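Local coordinates for protein succinylglutamate desuccinylase (Chromobacterium violaceum, PDB 1YW4) that probably hydrolyses N-succinylglutamate to succinate and glutamate, the last step of arginine degradation by the AST pathway, with one zinc ion per subunit, at residues A[77-82]-A[239-244]; A[45-50]-A[139-144]; A[177-182]-A[245-250]. One frame throughout, in Å; residues are numbered along the deposited sequence.

Contact 1: A[77-82]-A[239-244]; sequences QLALNC and LLSNPQ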
ATOM      1  N   GLN A  77      10.055 -28.386 -35.222  1.00 36.69           N
ATOM      2  CA  GLN A  77       9.082 -28.929 -34.278  1.00 37.98           C
ATOM      3  C   GLN A  77       8.250 -27.799 -33.674  1.00 38.09           C
ATOM      4  O   GLN A  77       7.105 -28.004 -33.267  1.00 38.24           O
ATOM      5  CB  GLN A  77       9.806 -29.661 -33.149  1.00 40.50           C
ATOM      6  CG  GLN A  77       9.095 -30.895 -32.644  1.00 43.92           C
ATOM      7  CD  GLN A  77       9.637 -32.156 -33.281  1.00 45.92           C
ATOM      8  OE1 GLN A  77       9.672 -32.280 -34.508  1.00 45.91           O
ATOM      9  NE2 GLN A  77      10.068 -33.101 -32.449  1.00 46.29           N
ATOM     10  N   LEU A  78       8.841 -26.609 -33.603  1.00 36.97           N
ATOM     11  CA  LEU A  78       8.166 -25.440 -33.048  1.00 34.41           C
ATOM     12  C   LEU A  78       8.213 -24.291 -34.048  1.00 34.30           C
ATOM     13  O   LEU A  78       9.246 -24.037 -34.670  1.00 35.33           O
ATOM     14  CB  LEU A  78       8.836 -25.016 -31.733  1.00 33.95           C
ATOM     15  CG  LEU A  78       8.235 -23.845 -30.945  1.00 32.82           C
ATOM     16  CD1 LEU A  78       6.861 -24.231 -30.404  1.00 33.01           C
ATOM     17  CD2 LEU A  78       9.160 -23.475 -29.800  1.00 29.43           C
ATOM     18  N   ALA A  79       7.090 -23.601 -34.203  1.00 32.68           N
ATOM     19  CA  ALA A  79       7.008 -22.483 -35.132  1.00 31.70           C
ATOM     20  C   ALA A  79       7.386 -21.180 -34.436  1.00 30.30           C
ATOM     21  O   ALA A  79       7.113 -20.999 -33.248  1.00 30.11           O
ATOM     22  CB  ALA A  79       5.599 -22.381 -35.701  1.00 32.31           C
ATOM     23  N   LEU A  80       8.011 -20.276 -35.182  1.00 28.40           N
ATOM     24  CA  LEU A  80       8.421 -18.988 -34.633  1.00 27.53           C
ATOM     25  C   LEU A  80       7.806 -17.843 -35.422  1.00 28.01           C
ATOM     26  O   LEU A  80       8.083 -17.679 -36.612  1.00 27.20           O
ATOM     27  CB  LEU A  80       9.949 -18.863 -34.653  1.00 26.06           C
ATOM     28  CG  LEU A  80      10.549 -17.554 -34.123  1.00 24.69           C
ATOM     29  CD1 LEU A  80      10.253 -17.407 -32.642  1.00 24.10           C
ATOM     30  CD2 LEU A  80      12.056 -17.548 -34.368  1.00 22.77           C
ATOM     31  N   ASN A  81       6.971 -17.051 -34.757  1.00 28.45           N
ATOM     32  CA  ASN A  81       6.323 -15.919 -35.404  1.00 28.95           C
ATOM     33  C   ASN A  81       6.566 -14.604 -34.685  1.00 28.23           C
ATOM     34  O   ASN A  81       5.750 -13.689 -34.749  1.00 29.47           O
ATOM     35  CB  ASN A  81       4.823 -16.181 -35.532  1.00 32.05           C
ATOM     36  CG  ASN A  81       4.521 -17.292 -36.505  1.00 32.46           C
ATOM     37  OD1 ASN A  81       4.709 -17.140 -37.713  1.00 36.33           O
ATOM     38  ND2 ASN A  81       4.070 -18.427 -35.986  1.00 35.85           N
ATOM     39  N   CYS A  82       7.697 -14.512 -33.997  1.00 26.94           N
ATOM     40  CA  CYS A  82       8.059 -13.291 -33.291  1.00 25.96           C
ATOM     41  C   CYS A  82       9.535 -13.018 -33.523  1.00 22.64           C
ATOM     42  O   CYS A  82      10.280 -13.897 -33.954  1.00 19.80           O
ATOM     43  CB  CYS A  82       7.871 -13.433 -31.778  1.00 29.82           C
ATOM     44  SG  CYS A  82       6.319 -14.089 -31.176  1.00 36.00           S
ATOM     45  N   LEU A 239       3.969 -18.444 -26.813  1.00 24.12           N
ATOM     46  CA  LEU A 239       4.218 -17.054 -27.151  1.00 23.52           C
ATOM     47  C   LEU A 239       4.970 -16.961 -28.478  1.00 21.93           C
ATOM     48  O   LEU A 239       4.593 -16.198 -29.362  1.00 22.66           O
ATOM     49  CB  LEU A 239       5.031 -16.376 -26.040  1.00 24.80           C
ATOM     50  CG  LEU A 239       5.512 -14.968 -26.377  1.00 23.79           C
ATOM     51  CD1 LEU A 239       4.312 -14.092 -26.698  1.00 25.11           C
ATOM     52  CD2 LEU A 239       6.306 -14.390 -25.213  1.00 23.10           C
ATOM     53  N   LEU A 240       6.024 -17.753 -28.626  1.00 23.06           N
ATOM     54  CA  LEU A 240       6.810 -17.724 -29.857  1.00 22.48           C
ATOM     55  C   LEU A 240       6.012 -18.185 -31.072  1.00 24.41           C
ATOM     56  O   LEU A 240       6.135 -17.611 -32.152  1.00 24.32           O
ATOM     57  CB  LEU A 240       8.050 -18.596 -29.708  1.00 20.45           C
ATOM     58  CG  LEU A 240       8.961 -18.207 -28.534  1.00 20.24           C
ATOM     59  CD1 LEU A 240      10.096 -19.200 -28.441  1.00 16.78           C
ATOM     60  CD2 LEU A 240       9.468 -16.788 -28.720  1.00 18.06           C
ATOM     61  N   SER A 241       5.204 -19.226 -30.899  1.00 27.26           N
ATOM     62  CA  SER A 241       4.400 -19.750 -32.002  1.00 31.50           C
ATOM     63  C   SER A 241       3.214 -18.864 -32.344  1.00 33.31           C
ATOM     64  O   SER A 241       3.094 -18.372 -33.466  1.00 35.73           O
ATOM     65  CB  SER A 241       3.898 -21.156 -31.675  1.00 30.34           C
ATOM     66  OG  SER A 241       4.952 -22.089 -31.775  1.00 35.99           O
ATOM     67  N   ASN A 242       2.333 -18.674 -31.371  1.00 37.18           N
ATOM     68  CA  ASN A 242       1.148 -17.851 -31.558  1.00 38.82           C
ATOM     69  C   ASN A 242       1.070 -16.797 -30.462  1.00 39.47           C
ATOM     70  O   ASN A 242       0.380 -16.972 -29.456  1.00 38.49           O
ATOM     71  CB  ASN A 242      -0.107 -18.724 -31.541  1.00 42.08           C
ATOM     72  CG  ASN A 242      -1.373 -17.918 -31.745  1.00 43.18           C
ATOM     73  OD1 ASN A 242      -1.451 -17.080 -32.647  1.00 45.90           O
ATOM     74  ND2 ASN A 242      -2.376 -18.171 -30.916  1.00 44.45           N
ATOM     75  N   PRO A 243       1.780 -15.680 -30.654  1.00 40.14           N
ATOM     76  CA  PRO A 243       1.829 -14.562 -29.711  1.00 40.99           C
ATOM     77  C   PRO A 243       0.552 -13.728 -29.641  1.00 42.13           C
ATOM     78  O   PRO A 243       0.412 -12.876 -28.764  1.00 40.03           O
ATOM     79  CB  PRO A 243       3.020 -13.755 -30.214  1.00 40.11           C
ATOM     80  CG  PRO A 243       2.916 -13.933 -31.693  1.00 39.63           C
ATOM     81  CD  PRO A 243       2.635 -15.413 -31.826  1.00 39.95           C
ATOM     82  N   GLN A 244      -0.379 -13.970 -30.560  1.00 44.51           N
ATOM     83  CA  GLN A 244      -1.629 -13.216 -30.567  1.00 45.91           C
ATOM     84  C   GLN A 244      -2.740 -13.861 -29.755  1.00 46.29           C
ATOM     85  O   GLN A 244      -3.808 -13.274 -29.579  1.00 47.18           O
ATOM     86  CB  GLN A 244      -2.109 -12.982 -31.999  1.00 46.98           C
ATOM     87  CG  GLN A 244      -1.249 -11.990 -32.754  1.00 49.75           C
ATOM     88  CD  GLN A 244      -0.969 -10.743 -31.935  1.00 50.02           C
ATOM     89  OE1 GLN A 244      -1.889 -10.029 -31.535  1.00 50.37           O
ATOM     90  NE2 GLN A 244       0.306 -10.480 -31.677  1.00 51.50           N
TER
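Ser241 and Asn81 reach across this contact in opposite directions, each side chain giving a hydrogen bond to a backbone carbonyl of the other segment. The hydroxyl OG of Ser241, on the last turn of helix 230-241, donates to Ala79 O at 2.8 Å. It also rests against a methyl of Leu78, with CD1 3.2 Å from OG; toward Arg237 O in its own helix it is only weakly bonded, since one proton cannot fully serve both carbonyls. Serine suits this place because its short hydroxyl can serve the loop while staying close to the helix backbone. In return Asn81 ND2 donates to Ser241 O at 2.7 Å, lying in the carbonyl plane on a lone pair. Its first torsion sets CG beside the backbone N (chi1 -68°), and the main-chain N-H of the same residue bonds to Leu240 O at 2.8 Å in a nearly straight line (169°). One asparagine thus serves two successive carbonyls at the C-terminal end of the helix. Nearby, Cys82 points its CB at the other segment and sets SG 3.4 Å from Pro243 CG, against the proline's ring carbons; Pro243 has no N-H to offer Leu239 O, beside which SG also lies. Leu80 and Leu240, both buried, cross obliquely, the methyl CD1 of Leu80 reaching Leu240 CB at 3.9 Å. The loop thus joins helix 61-75 to strand 83-88 along the end of helix 230-241, with Leu240 packed on Met69 of the former helix and Leu239 on Leu144 and Tyr146 of strand 143-151.

Contact 2: A[45-50]-A[139-144]; sequences GADSVL and ARARKL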
ATOM      1  N   GLY A  45       6.899  -5.853 -37.896  1.00 36.44           N
ATOM      2  CA  GLY A  45       5.560  -5.838 -37.347  1.00 34.15           C
ATOM      3  C   GLY A  45       5.242  -6.946 -36.361  1.00 32.63           C
ATOM      4  O   GLY A  45       4.160  -6.956 -35.776  1.00 34.57           O
ATOM      5  N   ALA A  46       6.167  -7.881 -36.169  1.00 30.38           N
ATOM      6  CA  ALA A  46       5.938  -8.983 -35.234  1.00 27.90           C
ATOM      7  C   ALA A  46       6.363  -8.608 -33.814  1.00 26.32           C
ATOM      8  O   ALA A  46       7.226  -7.753 -33.622  1.00 27.36           O
ATOM      9  CB  ALA A  46       6.694 -10.219 -35.697  1.00 27.08           C
ATOM     10  N   ASP A  47       5.747  -9.237 -32.817  1.00 25.80           N
ATOM     11  CA  ASP A  47       6.104  -8.953 -31.430  1.00 23.77           C
ATOM     12  C   ASP A  47       7.557  -9.329 -31.222  1.00 21.93           C
ATOM     13  O   ASP A  47       8.042 -10.292 -31.809  1.00 22.11           O
ATOM     14  CB  ASP A  47       5.242  -9.755 -30.455  1.00 24.87           C
ATOM     15  CG  ASP A  47       3.800  -9.283 -30.423  1.00 24.37           C
ATOM     16  OD1 ASP A  47       3.578  -8.057 -30.531  1.00 24.53           O
ATOM     17  OD2 ASP A  47       2.899 -10.137 -30.274  1.00 26.08           O
ATOM     18  N   SER A  48       8.248  -8.575 -30.373  1.00 20.95           N
ATOM     19  CA  SER A  48       9.654  -8.833 -30.108  1.00 17.52           C
ATOM     20  C   SER A  48       9.844  -9.410 -28.718  1.00 17.45           C
ATOM     21  O   SER A  48       9.421  -8.822 -27.724  1.00 17.02           O
ATOM     22  CB  SER A  48      10.452  -7.543 -30.260  1.00 17.47           C
ATOM     23  OG  SER A  48      10.411  -7.098 -31.611  1.00 18.25           O
ATOM     24  N   VAL A  49      10.492 -10.565 -28.654  1.00 14.36           N
ATOM     25  CA  VAL A  49      10.703 -11.232 -27.382  1.00 13.99           C
ATOM     26  C   VAL A  49      12.168 -11.414 -27.032  1.00 11.41           C
ATOM     27  O   VAL A  49      12.945 -11.902 -27.838  1.00 11.26           O
ATOM     28  CB  VAL A  49       9.987 -12.604 -27.381  1.00 14.23           C
ATOM     29  CG1 VAL A  49      10.286 -13.361 -26.099  1.00 13.24           C
ATOM     30  CG2 VAL A  49       8.477 -12.387 -27.516  1.00 13.73           C
ATOM     31  N   LEU A  50      12.540 -10.988 -25.825  1.00 12.08           N
ATOM     32  CA  LEU A  50      13.907 -11.135 -25.336  1.00 10.67           C
ATOM     33  C   LEU A  50      13.881 -12.120 -24.174  1.00 10.64           C
ATOM     34  O   LEU A  50      13.214 -11.878 -23.171  1.00 12.45           O
ATOM     35  CB  LEU A  50      14.461  -9.793 -24.843  1.00 13.26           C
ATOM     36  CG  LEU A  50      15.810  -9.860 -24.109  1.00 14.49           C
ATOM     37  CD1 LEU A  50      16.836 -10.521 -25.010  1.00 15.27           C
ATOM     38  CD2 LEU A  50      16.275  -8.459 -23.707  1.00 13.95           C
ATOM     39  N   ALA A 139      11.852  -2.867 -32.792  1.00 22.68           N
ATOM     40  CA  ALA A 139      10.529  -3.424 -32.542  1.00 24.05           C
ATOM     41  C   ALA A 139       9.404  -2.475 -32.956  1.00 25.13           C
ATOM     42  O   ALA A 139       9.456  -1.278 -32.682  1.00 24.37           O
ATOM     43  CB  ALA A 139      10.392  -3.777 -31.067  1.00 22.87           C
ATOM     44  N   ARG A 140       8.386  -3.018 -33.611  1.00 26.57           N
ATOM     45  CA  ARG A 140       7.258  -2.208 -34.046  1.00 29.22           C
ATOM     46  C   ARG A 140       5.980  -2.648 -33.353  1.00 29.79           C
ATOM     47  O   ARG A 140       4.985  -1.927 -33.353  1.00 31.90           O
ATOM     48  CB  ARG A 140       7.107  -2.292 -35.566  1.00 30.90           C
ATOM     49  CG  ARG A 140       8.195  -1.514 -36.298  1.00 33.00           C
ATOM     50  CD  ARG A 140       8.033  -0.021 -36.033  1.00 35.49           C
ATOM     51  NE  ARG A 140       9.301   0.661 -35.792  1.00 38.36           N
ATOM     52  CZ  ARG A 140      10.293   0.744 -36.671  1.00 39.80           C
ATOM     53  NH1 ARG A 140      11.408   1.390 -36.353  1.00 39.38           N
ATOM     54  NH2 ARG A 140      10.175   0.177 -37.866  1.00 42.29           N
ATOM     55  N   ALA A 141       6.021  -3.835 -32.760  1.00 28.03           N
ATOM     56  CA  ALA A 141       4.876  -4.370 -32.045  1.00 28.10           C
ATOM     57  C   ALA A 141       5.220  -4.397 -30.561  1.00 27.28           C
ATOM     58  O   ALA A 141       5.838  -3.464 -30.047  1.00 28.70           O
ATOM     59  CB  ALA A 141       4.553  -5.772 -32.548  1.00 29.50           C
ATOM     60  N   ARG A 142       4.834  -5.463 -29.871  1.00 26.20           N
ATOM     61  CA  ARG A 142       5.115  -5.563 -28.445  1.00 24.83           C
ATOM     62  C   ARG A 142       6.599  -5.820 -28.158  1.00 23.97           C
ATOM     63  O   ARG A 142       7.298  -6.449 -28.948  1.00 21.28           O
ATOM     64  CB  ARG A 142       4.273  -6.675 -27.821  1.00 26.65           C
ATOM     65  CG  ARG A 142       2.766  -6.469 -27.922  1.00 27.76           C
ATOM     66  CD  ARG A 142       2.029  -7.520 -27.109  1.00 27.40           C
ATOM     67  NE  ARG A 142       2.283  -8.873 -27.592  1.00 29.74           N
ATOM     68  CZ  ARG A 142       1.969  -9.978 -26.921  1.00 30.14           C
ATOM     69  NH1 ARG A 142       1.390  -9.897 -25.732  1.00 32.12           N
ATOM     70  NH2 ARG A 142       2.235 -11.168 -27.436  1.00 31.49           N
ATOM     71  N   LYS A 143       7.065  -5.305 -27.025  1.00 23.23           N
ATOM     72  CA  LYS A 143       8.445  -5.490 -26.579  1.00 20.98           C
ATOM     73  C   LYS A 143       8.391  -6.240 -25.242  1.00 19.20           C
ATOM     74  O   LYS A 143       8.037  -5.668 -24.211  1.00 18.08           O
ATOM     75  CB  LYS A 143       9.130  -4.132 -26.424  1.00 22.71           C
ATOM     76  CG  LYS A 143       9.374  -3.432 -27.759  1.00 24.55           C
ATOM     77  CD  LYS A 143      10.007  -2.064 -27.586  1.00 28.18           C
ATOM     78  CE  LYS A 143       9.081  -1.113 -26.863  1.00 32.20           C
ATOM     79  NZ  LYS A 143       7.802  -0.928 -27.608  1.00 34.56           N
ATOM     80  N   LEU A 144       8.743  -7.523 -25.275  1.00 16.94           N
ATOM     81  CA  LEU A 144       8.685  -8.371 -24.090  1.00 15.73           C
ATOM     82  C   LEU A 144      10.027  -8.975 -23.687  1.00 14.81           C
ATOM     83  O   LEU A 144      10.733  -9.550 -24.509  1.00 14.79           O
ATOM     84  CB  LEU A 144       7.680  -9.500 -24.331  1.00 14.92           C
ATOM     85  CG  LEU A 144       6.267  -9.092 -24.760  1.00 13.50           C
ATOM     86  CD1 LEU A 144       5.479 -10.337 -25.165  1.00 16.97           C
ATOM     87  CD2 LEU A 144       5.575  -8.366 -23.627  1.00 13.15           C
TER
HETATM   88  O   HOH W   1       7.825  -5.668 -31.737  1.00 19.30           O
HETATM   89  O   HOH W   2       8.606  -5.451 -35.060  1.00 26.77           O
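Asp47 and Arg142 both turn CG beside their own backbone N (chi1 -70° in Asp47), and the bend at chi3 in Arg142 sets NE toward OD2 of Asp47, with the carboxylate at the edge of the guanidinium. They sit beside two neighbouring parallel strands, 48-53 and 143-151, in the alpha/beta catalytic domain of the zinc-dependent AspA/AstE family. OD1 of Asp47 takes the backbone N-H of Arg142 at 3.0 Å, on its anti side, while OD2 makes the salt bridge, 3.1 Å from NH2 and, by a weak bond, 3.0 Å from NE. The two planes stand 61° apart, and NH2 meets OD2 from above the carboxylate plane. Leu144 CD1 lies 3.9 Å above the centre of one guanidinium face, an apolar cover for a flat cation.

Beyond this pair the strands run parallel, Ser48 beside Lys143 and Val49 beside Leu144. Ser48 N bonds to Arg142 O at 2.7 Å, and Leu144 in turn bonds through its N to Ser48 O and through its O to Leu50 N. Val49 and Leu144 share the sheet face packed by Leu239 of helix 230-241; Ser48 and Lys143 face helix 120-137. Small Ser48 can turn OG to Arg83 NH2 as well as to a water, which also accepts from Ala141 N and donates to Ala46 O and Arg142 O. A second water joins the loops farther out, donating to Ala46 O and accepting from Arg140 N at 2.8 Å.

Contact 3: A[177-182]-A[245-250]; sequences LAWLQR and ANVPDL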
ATOM      1  N   LEU A 177       0.359  -9.356 -16.305  1.00 28.03           N
ATOM      2  CA  LEU A 177       0.171 -10.010 -15.019  1.00 29.07           C
ATOM      3  C   LEU A 177      -0.719 -11.222 -15.242  1.00 28.14           C
ATOM      4  O   LEU A 177      -0.568 -12.252 -14.586  1.00 28.99           O
ATOM      5  CB  LEU A 177      -0.490  -9.053 -14.022  1.00 28.70           C
ATOM      6  CG  LEU A 177       0.418  -7.956 -13.472  1.00 29.72           C
ATOM      7  CD1 LEU A 177      -0.372  -7.015 -12.571  1.00 28.43           C
ATOM      8  CD2 LEU A 177       1.559  -8.599 -12.705  1.00 30.19           C
ATOM      9  N   ALA A 178      -1.645 -11.095 -16.186  1.00 29.03           N
ATOM     10  CA  ALA A 178      -2.557 -12.184 -16.500  1.00 28.17           C
ATOM     11  C   ALA A 178      -1.777 -13.341 -17.112  1.00 27.55           C
ATOM     12  O   ALA A 178      -1.906 -14.488 -16.679  1.00 28.02           O
ATOM     13  CB  ALA A 178      -3.629 -11.702 -17.464  1.00 30.36           C
ATOM     14  N   TRP A 179      -0.958 -13.030 -18.113  1.00 27.17           N
ATOM     15  CA  TRP A 179      -0.146 -14.042 -18.791  1.00 24.76           C
ATOM     16  C   TRP A 179       0.748 -14.758 -17.787  1.00 25.66           C
ATOM     17  O   TRP A 179       0.942 -15.972 -17.859  1.00 24.76           O
ATOM     18  CB  TRP A 179       0.735 -13.390 -19.849  1.00 25.88           C
ATOM     19  CG  TRP A 179       1.474 -14.370 -20.699  1.00 25.99           C
ATOM     20  CD1 TRP A 179       0.994 -15.027 -21.790  1.00 26.40           C
ATOM     21  CD2 TRP A 179       2.840 -14.777 -20.553  1.00 26.28           C
ATOM     22  NE1 TRP A 179       1.977 -15.812 -22.345  1.00 25.57           N
ATOM     23  CE2 TRP A 179       3.121 -15.677 -21.603  1.00 26.80           C
ATOM     24  CE3 TRP A 179       3.855 -14.467 -19.637  1.00 26.14           C
ATOM     25  CZ2 TRP A 179       4.382 -16.271 -21.767  1.00 26.12           C
ATOM     26  CZ3 TRP A 179       5.108 -15.058 -19.800  1.00 24.34           C
ATOM     27  CH2 TRP A 179       5.358 -15.950 -20.859  1.00 24.08           C
ATOM     28  N   LEU A 180       1.313 -13.987 -16.866  1.00 24.73           N
ATOM     29  CA  LEU A 180       2.180 -14.543 -15.840  1.00 28.02           C
ATOM     30  C   LEU A 180       1.370 -15.468 -14.938  1.00 29.74           C
ATOM     31  O   LEU A 180       1.799 -16.585 -14.630  1.00 29.24           O
ATOM     32  CB  LEU A 180       2.808 -13.419 -15.009  1.00 26.36           C
ATOM     33  CG  LEU A 180       3.801 -12.526 -15.757  1.00 26.20           C
ATOM     34  CD1 LEU A 180       4.221 -11.359 -14.870  1.00 27.90           C
ATOM     35  CD2 LEU A 180       5.013 -13.353 -16.172  1.00 26.15           C
ATOM     36  N   GLN A 181       0.195 -15.001 -14.529  1.00 32.34           N
ATOM     37  CA  GLN A 181      -0.682 -15.782 -13.661  1.00 36.09           C
ATOM     38  C   GLN A 181      -0.977 -17.132 -14.303  1.00 37.06           C
ATOM     39  O   GLN A 181      -0.693 -18.179 -13.722  1.00 37.05           O
ATOM     40  CB  GLN A 181      -1.997 -15.038 -13.414  1.00 37.28           C
ATOM     41  CG  GLN A 181      -2.871 -15.675 -12.348  1.00 41.01           C
ATOM     42  CD  GLN A 181      -4.222 -15.005 -12.232  1.00 42.75           C
ATOM     43  OE1 GLN A 181      -4.883 -15.094 -11.197  1.00 45.49           O
ATOM     44  NE2 GLN A 181      -4.647 -14.339 -13.300  1.00 41.67           N
ATOM     45  N   ARG A 182      -1.556 -17.106 -15.498  1.00 40.04           N
ATOM     46  CA  ARG A 182      -1.861 -18.343 -16.203  1.00 42.74           C
ATOM     47  C   ARG A 182      -0.587 -18.856 -16.863  1.00 43.26           C
ATOM     48  O   ARG A 182      -0.547 -19.109 -18.065  1.00 45.37           O
ATOM     49  CB  ARG A 182      -2.957 -18.114 -17.253  1.00 45.48           C
ATOM     50  CG  ARG A 182      -4.379 -18.183 -16.695  1.00 47.67           C
ATOM     51  CD  ARG A 182      -4.723 -16.973 -15.834  1.00 50.38           C
ATOM     52  NE  ARG A 182      -5.836 -17.228 -14.917  1.00 52.49           N
ATOM     53  CZ  ARG A 182      -7.070 -17.570 -15.285  1.00 53.77           C
ATOM     54  NH1 ARG A 182      -7.377 -17.710 -16.569  1.00 52.95           N
ATOM     55  NH2 ARG A 182      -8.004 -17.773 -14.362  1.00 53.94           N
ATOM     56  N   ALA A 245      -2.492 -15.071 -29.267  1.00 46.22           N
ATOM     57  CA  ALA A 245      -3.482 -15.765 -28.460  1.00 46.97           C
ATOM     58  C   ALA A 245      -3.810 -14.869 -27.267  1.00 47.53           C
ATOM     59  O   ALA A 245      -2.918 -14.482 -26.515  1.00 47.88           O
ATOM     60  CB  ALA A 245      -2.924 -17.098 -27.983  1.00 46.26           C
ATOM     61  N   ASN A 246      -5.085 -14.530 -27.099  1.00 48.00           N
ATOM     62  CA  ASN A 246      -5.488 -13.669 -25.993  1.00 48.24           C
ATOM     63  C   ASN A 246      -5.231 -14.354 -24.655  1.00 47.51           C
ATOM     64  O   ASN A 246      -5.158 -15.580 -24.577  1.00 46.15           O
ATOM     65  CB  ASN A 246      -6.973 -13.315 -26.096  1.00 50.36           C
ATOM     66  CG  ASN A 246      -7.870 -14.455 -25.667  1.00 51.35           C
ATOM     67  OD1 ASN A 246      -7.892 -15.513 -26.297  1.00 52.95           O
ATOM     68  ND2 ASN A 246      -8.610 -14.250 -24.581  1.00 52.14           N
ATOM     69  N   VAL A 247      -5.093 -13.551 -23.605  1.00 48.40           N
ATOM     70  CA  VAL A 247      -4.855 -14.069 -22.263  1.00 49.26           C
ATOM     71  C   VAL A 247      -6.193 -14.086 -21.525  1.00 49.92           C
ATOM     72  O   VAL A 247      -6.957 -13.125 -21.604  1.00 49.47           O
ATOM     73  CB  VAL A 247      -3.857 -13.172 -21.493  1.00 49.30           C
ATOM     74  CG1 VAL A 247      -3.530 -13.792 -20.142  1.00 49.33           C
ATOM     75  CG2 VAL A 247      -2.589 -12.978 -22.315  1.00 49.16           C
ATOM     76  N   PRO A 248      -6.491 -15.180 -20.799  1.00 50.35           N
ATOM     77  CA  PRO A 248      -7.740 -15.335 -20.044  1.00 50.85           C
ATOM     78  C   PRO A 248      -7.902 -14.356 -18.886  1.00 51.38           C
ATOM     79  O   PRO A 248      -8.064 -14.760 -17.735  1.00 51.99           O
ATOM     80  CB  PRO A 248      -7.674 -16.786 -19.571  1.00 51.03           C
ATOM     81  CG  PRO A 248      -6.208 -17.000 -19.390  1.00 50.91           C
ATOM     82  CD  PRO A 248      -5.642 -16.372 -20.640  1.00 50.11           C
ATOM     83  N   ASP A 249      -7.859 -13.067 -19.209  1.00 51.66           N
ATOM     84  CA  ASP A 249      -8.004 -12.002 -18.226  1.00 51.93           C
ATOM     85  C   ASP A 249      -7.097 -12.205 -17.013  1.00 52.40           C
ATOM     86  O   ASP A 249      -6.290 -13.134 -16.978  1.00 53.15           O
ATOM     87  CB  ASP A 249      -9.461 -11.905 -17.774  1.00 52.15           C
ATOM     88  CG  ASP A 249      -9.808 -10.535 -17.233  1.00 52.44           C
ATOM     89  OD1 ASP A 249     -10.964 -10.341 -16.805  1.00 53.21           O
ATOM     90  OD2 ASP A 249      -8.924  -9.649 -17.243  1.00 52.35           O
ATOM     91  N   LEU A 250      -7.234 -11.331 -16.021  1.00 51.96           N
ATOM     92  CA  LEU A 250      -6.414 -11.403 -14.816  1.00 51.56           C
ATOM     93  C   LEU A 250      -7.231 -11.201 -13.545  1.00 52.26           C
ATOM     94  O   LEU A 250      -7.683 -10.093 -13.257  1.00 53.45           O
ATOM     95  CB  LEU A 250      -5.291 -10.355 -14.888  1.00 51.09           C
ATOM     96  CG  LEU A 250      -4.310 -10.141 -13.724  1.00 49.10           C
ATOM     97  CD1 LEU A 250      -4.902  -9.195 -12.709  1.00 48.36           C
ATOM     98  CD2 LEU A 250      -3.947 -11.472 -13.094  1.00 48.35           C
TER
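Ala178 and Leu250 make the tightest apolar touch, their CB atoms 3.3 Å apart, closer than ordinary van der Waals contact. Alanine suits this helix face, since its lone methyl lets the loop backbone come right up: Asp249 O lies 3.1 Å from Ala178 CB. That methyl also meets Val247 CG1 at 3.4 Å. With CG1 anti to the backbone N (chi1 -175°), Val247 directs this branch to the helix, while CG2 lies at the edge of the Trp179 indole, 4.2 Å from Trp179 CD1; the two side chains cross at about a right angle. Leu250 continues the apolar patch, with CG 4.0 Å from Leu177 CB and CD2 against the aliphatic part of Gln181.

The loop is shaped by an inverse gamma turn centred on Pro248, closed by Asp249 N bonding to Val247 O at 2.6 Å. The turn presents the proline ring to the end of helix 174-181, just before Arg182.

Polar groups contribute by packing, and no hydrogen bond crosses the contact. The Arg182 chain, bent at chi2, slides past Pro248 in the opposite direction, and Pro248 CG sits at the edge of its guanidinium, 3.1 Å from NH1. Trp179 also stacks on Tyr146 of strand 143-151.

In the fold
Along the chain the segments come in the order 45-50, 77-82, 139-144, 177-182, 239-244, 245-250. Contacts 1 and 3 therefore share one continuous run, 239-250, in which helix 230-241 ends and the chain passes toward strand 257-265. The centres of contacts 1 and 2 are 12 Å apart and the two touch, Pro243 O lying 2.8 Å from Arg142 NH2. Contact 3 lies farther off, its centre about 17 Å from that of contact 1 and 18 Å from that of contact 2. Strand 143-151 of contact 2 carries the zinc ligand His149; contacts 1 and 3 are structural packing away from the zinc site. The run 239-250 thus ties together the loop before strand 83-88, the 48-53/143-151 pair and helix 174-181.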